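Long-range contacts in RNA-dependent RNA Polymerase (Bombyx mori cytoplasmic polyhedrosis virus, PDB 6TZ0), which synthesises RNA on an RNA template, producing the conservative plus-strand transcripts of the double-stranded viral genome and the complementary minus strands: residues Ala355-Arg360 with Val630-Gly635; Met551-Thr556 with Glu634-Ser639. All blocks are in the same frame, centred on the assembly; numbering follows the deposited sequence.

Contact 1 (Ala355-Arg360 with Val630-Gly635)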
loop_
_atom_site.group_PDB
_atom_site.type_symbol
_atom_site.label_atom_id
_atom_site.label_comp_id
_atom_site.label_asym_id
_atom_site.label_seq_id
_atom_site.Cartn_x
_atom_site.Cartn_y
_atom_site.Cartn_z
ATOM N N ALA A 355 -8.269 -13.793 9.686
ATOM C CA ALA A 355 -8.284 -14.334 8.338
ATOM C C ALA A 355 -7.571 -13.449 7.332
ATOM O O ALA A 355 -7.269 -13.914 6.230
ATOM C CB ALA A 355 -9.725 -14.552 7.873
ATOM N N ALA A 356 -7.304 -12.196 7.675
ATOM C CA ALA A 356 -6.644 -11.312 6.728
ATOM C C ALA A 356 -5.134 -11.284 6.909
ATOM O O ALA A 356 -4.395 -11.203 5.922
ATOM C CB ALA A 356 -7.206 -9.895 6.857
ATOM N N VAL A 357 -4.651 -11.355 8.149
ATOM C CA VAL A 357 -3.270 -11.013 8.453
ATOM C C VAL A 357 -2.593 -12.037 9.356
ATOM O O VAL A 357 -1.425 -11.867 9.702
ATOM C CB VAL A 357 -3.212 -9.592 9.065
ATOM C CG1 VAL A 357 -3.635 -9.577 10.527
ATOM C CG2 VAL A 357 -1.892 -8.857 8.793
ATOM N N PHE A 358 -3.267 -13.119 9.721
ATOM C CA PHE A 358 -2.630 -14.102 10.592
ATOM C C PHE A 358 -1.729 -15.010 9.760
ATOM O O PHE A 358 -2.162 -15.510 8.719
ATOM C CB PHE A 358 -3.675 -14.938 11.326
ATOM C CG PHE A 358 -3.128 -15.718 12.493
ATOM C CD1 PHE A 358 -3.018 -15.130 13.740
ATOM C CD2 PHE A 358 -2.687 -17.016 12.337
ATOM C CE1 PHE A 358 -2.512 -15.836 14.813
ATOM C CE2 PHE A 358 -2.162 -17.716 13.400
ATOM C CZ PHE A 358 -2.083 -17.127 14.640
ATOM N N PRO A 359 -0.493 -15.262 10.191
ATOM C CA PRO A 359 0.443 -16.023 9.357
ATOM C C PRO A 359 0.127 -17.508 9.335
ATOM O O PRO A 359 -0.525 -18.043 10.231
ATOM C CB PRO A 359 1.793 -15.765 10.029
ATOM C CG PRO A 359 1.452 -15.518 11.432
ATOM C CD PRO A 359 0.142 -14.802 11.436
ATOM N N ARG A 360 0.622 -18.183 8.303
ATOM C CA ARG A 360 0.367 -19.606 8.151
ATOM C C ARG A 360 1.515 -20.293 7.427
ATOM O O ARG A 360 2.332 -19.649 6.770
ATOM C CB ARG A 360 -0.943 -19.853 7.417
ATOM C CG ARG A 360 -0.999 -19.320 6.014
ATOM C CD ARG A 360 -2.352 -19.667 5.452
ATOM N NE ARG A 360 -2.520 -19.275 4.063
ATOM C CZ ARG A 360 -3.581 -19.600 3.340
ATOM N NH1 ARG A 360 -4.546 -20.327 3.883
ATOM N NH2 ARG A 360 -3.677 -19.215 2.078
ATOM N N VAL A 630 -4.394 -5.266 20.546
ATOM C CA VAL A 630 -4.314 -6.614 20.000
ATOM C C VAL A 630 -3.105 -6.685 19.082
ATOM O O VAL A 630 -2.961 -5.862 18.171
ATOM C CB VAL A 630 -5.600 -6.986 19.239
ATOM C CG1 VAL A 630 -5.496 -8.381 18.650
ATOM C CG2 VAL A 630 -6.802 -6.870 20.145
ATOM N N LYS A 631 -2.244 -7.666 19.312
ATOM C CA LYS A 631 -1.056 -7.870 18.503
ATOM C C LYS A 631 -1.231 -9.112 17.642
ATOM O O LYS A 631 -2.138 -9.912 17.863
ATOM C CB LYS A 631 0.181 -7.982 19.394
ATOM C CG LYS A 631 0.447 -6.691 20.140
ATOM C CD LYS A 631 1.591 -6.803 21.104
ATOM C CE LYS A 631 1.223 -7.619 22.323
ATOM N NZ LYS A 631 0.208 -6.928 23.158
ATOM N N ASN A 632 -0.386 -9.245 16.632
ATOM C CA ASN A 632 -0.454 -10.363 15.705
ATOM C C ASN A 632 0.715 -11.311 15.955
ATOM O O ASN A 632 1.710 -10.947 16.574
ATOM C CB ASN A 632 -0.427 -9.840 14.267
ATOM C CG ASN A 632 -0.831 -10.880 13.254
ATOM O OD1 ASN A 632 -1.185 -11.999 13.603
ATOM N ND2 ASN A 632 -0.743 -10.527 11.985
ATOM N N ALA A 633 0.583 -12.542 15.474
ATOM C CA ALA A 633 1.751 -13.402 15.404
ATOM C C ALA A 633 2.665 -12.943 14.269
ATOM O O ALA A 633 2.264 -12.191 13.380
ATOM C CB ALA A 633 1.346 -14.860 15.211
ATOM N N GLU A 634 3.907 -13.401 14.310
ATOM C CA GLU A 634 4.940 -12.886 13.426
ATOM C C GLU A 634 5.158 -13.845 12.260
ATOM O O GLU A 634 4.892 -15.042 12.361
ATOM C CB GLU A 634 6.234 -12.661 14.216
ATOM C CG GLU A 634 7.212 -11.651 13.620
ATOM C CD GLU A 634 8.201 -12.278 12.669
ATOM O OE1 GLU A 634 8.516 -13.469 12.861
ATOM O OE2 GLU A 634 8.664 -11.592 11.730
ATOM N N GLY A 635 5.610 -13.303 11.137
ATOM C CA GLY A 635 5.864 -14.128 9.974
ATOM C C GLY A 635 4.854 -13.915 8.870
ATOM O O GLY A 635 4.563 -14.825 8.090
#
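N632 has CG anti to its backbone N (chi1 -166°), and with chi2 near 3° OD1 lies syn to CA; ND2, on the other arm of the amide, meets the carbonyl of V357. The hydrogen bond from ND2 to V357 O is 2.7 Å long and fairly straight, with an N-H...O angle of 162°. V357 O lies almost in the amide plane of N632, whereas the donor stands well above the carbonyl plane of V357. N632 ND2 also lies 3.4 Å from the V357 methyl CG1. OD1 accepts a weak bond from A633 N and approaches the CD1 corner of the F358 ring. P359 turns its ring toward A633 and the 633-635 backbone. Its CD sits over one face of the F358 ring, offset toward the rim, while its CG packs on A633 CB at 3.8 Å. P359 CB is 3.5 Å from G635 O. F358 CE1 meets A633 CB at 4.0 Å; F358 also packs on R469, and A633 on D495, of the Viral structural protein 4 chain. The contact thus joins the loop leaving helix 349-356 to the chain emerging from strand 628-631, an outermost strand of a mixed sheet, where N632 also packs on T620 of strand 620-624.

Contact 2 (Met551-Thr556 with Glu634-Ser639)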
loop_
_atom_site.group_PDB
_atom_site.type_symbol
_atom_site.label_atom_id
_atom_site.label_comp_id
_atom_site.label_asym_id
_atom_site.label_seq_id
_atom_site.Cartn_x
_atom_site.Cartn_y
_atom_site.Cartn_z
ATOM N N MET A 551 -0.725 -14.913 -0.077
ATOM C CA MET A 551 0.727 -14.927 -0.189
ATOM C C MET A 551 1.402 -14.157 0.942
ATOM O O MET A 551 2.455 -14.581 1.425
ATOM C CB MET A 551 1.155 -14.375 -1.547
ATOM C CG MET A 551 2.621 -14.601 -1.849
ATOM S SD MET A 551 3.129 -14.157 -3.511
ATOM C CE MET A 551 4.867 -14.576 -3.438
ATOM N N ASP A 552 0.814 -13.038 1.383
ATOM C CA ASP A 552 1.435 -12.238 2.437
ATOM C C ASP A 552 1.459 -12.960 3.775
ATOM O O ASP A 552 2.376 -12.745 4.573
ATOM C CB ASP A 552 0.717 -10.902 2.600
ATOM C CG ASP A 552 1.067 -9.923 1.517
ATOM O OD1 ASP A 552 2.186 -10.020 0.981
ATOM O OD2 ASP A 552 0.239 -9.041 1.212
ATOM N N ALA A 553 0.476 -13.812 4.037
ATOM C CA ALA A 553 0.507 -14.627 5.238
ATOM C C ALA A 553 1.384 -15.856 5.080
ATOM O O ALA A 553 1.728 -16.487 6.083
ATOM C CB ALA A 553 -0.909 -15.048 5.622
ATOM N N SER A 554 1.760 -16.207 3.853
ATOM C CA SER A 554 2.544 -17.409 3.605
ATOM C C SER A 554 4.044 -17.166 3.626
ATOM O O SER A 554 4.802 -18.112 3.853
ATOM C CB SER A 554 2.163 -18.021 2.257
ATOM O OG SER A 554 0.817 -18.447 2.240
ATOM N N VAL A 555 4.487 -15.933 3.391
ATOM C CA VAL A 555 5.912 -15.616 3.383
ATOM C C VAL A 555 6.417 -15.648 4.820
ATOM O O VAL A 555 6.081 -14.779 5.625
ATOM C CB VAL A 555 6.179 -14.254 2.731
ATOM C CG1 VAL A 555 7.644 -13.877 2.834
ATOM C CG2 VAL A 555 5.751 -14.278 1.286
ATOM N N THR A 556 7.232 -16.643 5.146
ATOM C CA THR A 556 7.789 -16.760 6.485
ATOM C C THR A 556 9.027 -15.872 6.594
ATOM O O THR A 556 9.306 -15.037 5.731
ATOM C CB THR A 556 8.103 -18.218 6.804
ATOM O OG1 THR A 556 9.138 -18.685 5.936
ATOM C CG2 THR A 556 6.881 -19.076 6.581
ATOM N N GLU A 634 3.907 -13.401 14.310
ATOM C CA GLU A 634 4.940 -12.886 13.426
ATOM C C GLU A 634 5.158 -13.845 12.260
ATOM O O GLU A 634 4.892 -15.042 12.361
ATOM C CB GLU A 634 6.234 -12.661 14.216
ATOM C CG GLU A 634 7.212 -11.651 13.620
ATOM C CD GLU A 634 8.201 -12.278 12.669
ATOM O OE1 GLU A 634 8.516 -13.469 12.861
ATOM O OE2 GLU A 634 8.664 -11.592 11.730
ATOM N N GLY A 635 5.610 -13.303 11.137
ATOM C CA GLY A 635 5.864 -14.128 9.974
ATOM C C GLY A 635 4.854 -13.915 8.870
ATOM O O GLY A 635 4.563 -14.825 8.090
ATOM N N THR A 636 4.289 -12.723 8.824
ATOM C CA THR A 636 3.427 -12.282 7.746
ATOM C C THR A 636 4.312 -11.406 6.859
ATOM O O THR A 636 5.534 -11.386 7.020
ATOM C CB THR A 636 2.201 -11.586 8.356
ATOM O OG1 THR A 636 1.771 -12.346 9.486
ATOM C CG2 THR A 636 1.003 -11.559 7.408
ATOM N N TYR A 637 3.731 -10.702 5.896
ATOM C CA TYR A 637 4.461 -9.656 5.223
ATOM C C TYR A 637 3.652 -8.372 5.346
ATOM O O TYR A 637 2.441 -8.393 5.086
ATOM C CB TYR A 637 4.706 -10.001 3.754
ATOM C CG TYR A 637 5.815 -9.181 3.163
ATOM C CD1 TYR A 637 7.139 -9.498 3.427
ATOM C CD2 TYR A 637 5.547 -8.067 2.384
ATOM C CE1 TYR A 637 8.161 -8.747 2.912
ATOM C CE2 TYR A 637 6.568 -7.309 1.866
ATOM C CZ TYR A 637 7.869 -7.653 2.133
ATOM O OH TYR A 637 8.889 -6.898 1.616
ATOM N N PRO A 638 4.270 -7.251 5.739
ATOM C CA PRO A 638 3.479 -6.113 6.249
ATOM C C PRO A 638 2.625 -5.415 5.206
ATOM O O PRO A 638 1.542 -4.921 5.543
ATOM C CB PRO A 638 4.555 -5.174 6.813
ATOM C CG PRO A 638 5.732 -6.049 7.070
ATOM C CD PRO A 638 5.709 -7.072 5.988
ATOM N N SER A 639 3.113 -5.310 3.971
ATOM C CA SER A 639 2.383 -4.870 2.780
ATOM C C SER A 639 1.968 -3.398 2.790
ATOM O O SER A 639 1.379 -2.916 1.818
ATOM C CB SER A 639 1.162 -5.765 2.525
ATOM O OG SER A 639 0.468 -5.357 1.361
#
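D552 and A553 run close beside T636 and Y637, with the CA atoms of A553 and T636 4.5 Å apart, where polymerase motif A meets the loop leading into the motif B helix in the palm. Residues 551-554 form a short helical turn in which M551 O accepts from both S554 N and V555 N. T556 occupies the N-cap position of helix 557-573, its OG1 hydrogen-bonded with T559 OG1, and G635 opposite it has a phi of 108°, a backbone shape suited to glycine. Across the gap Y637 N gives a weak 2.8 Å bond to D552 O. T636 holds CG2 anti to its backbone N, and this methyl touches D552 O at 3.4 Å and A553 CA at 3.8 Å. The D552 carboxylate and the Y637 ring have planes only 25° apart, OD1 meeting Y637 CB at 3.7 Å. V555 CG1 adds a looser apolar touch to Y637 CD1. Helix 644-665 backs this arrangement: H647 stacks on the Y637 ring, H648 meets that ring edge-to-face, and H648 NE2 is in a weak hydrogen bond with D552 OD1. D552, part of the UTP site, has its OD2 3.6 Å from S639 CB.

The two contacts lie 8 Å apart between centres, within the central polymerase domain, and share E634 and G635. Along the chain 355-360 comes first, then 551-556 and finally the continuous run 630-639, of which residues 632-635 meet 355-360 and G635, T636, Y637 and S639 meet 551-556. The first two segments also touch directly: R360 N lies 3.0 Å from A553 O, a probable hydrogen bond. T636 OG1 is 3.2 Å from V357 O, also probably bonded, which would give that carbonyl a second donor. Three distant pieces of chain therefore converge at the UTP site, tying contact 2, which holds D552, to contact 1 at the boundary with Viral structural protein 4.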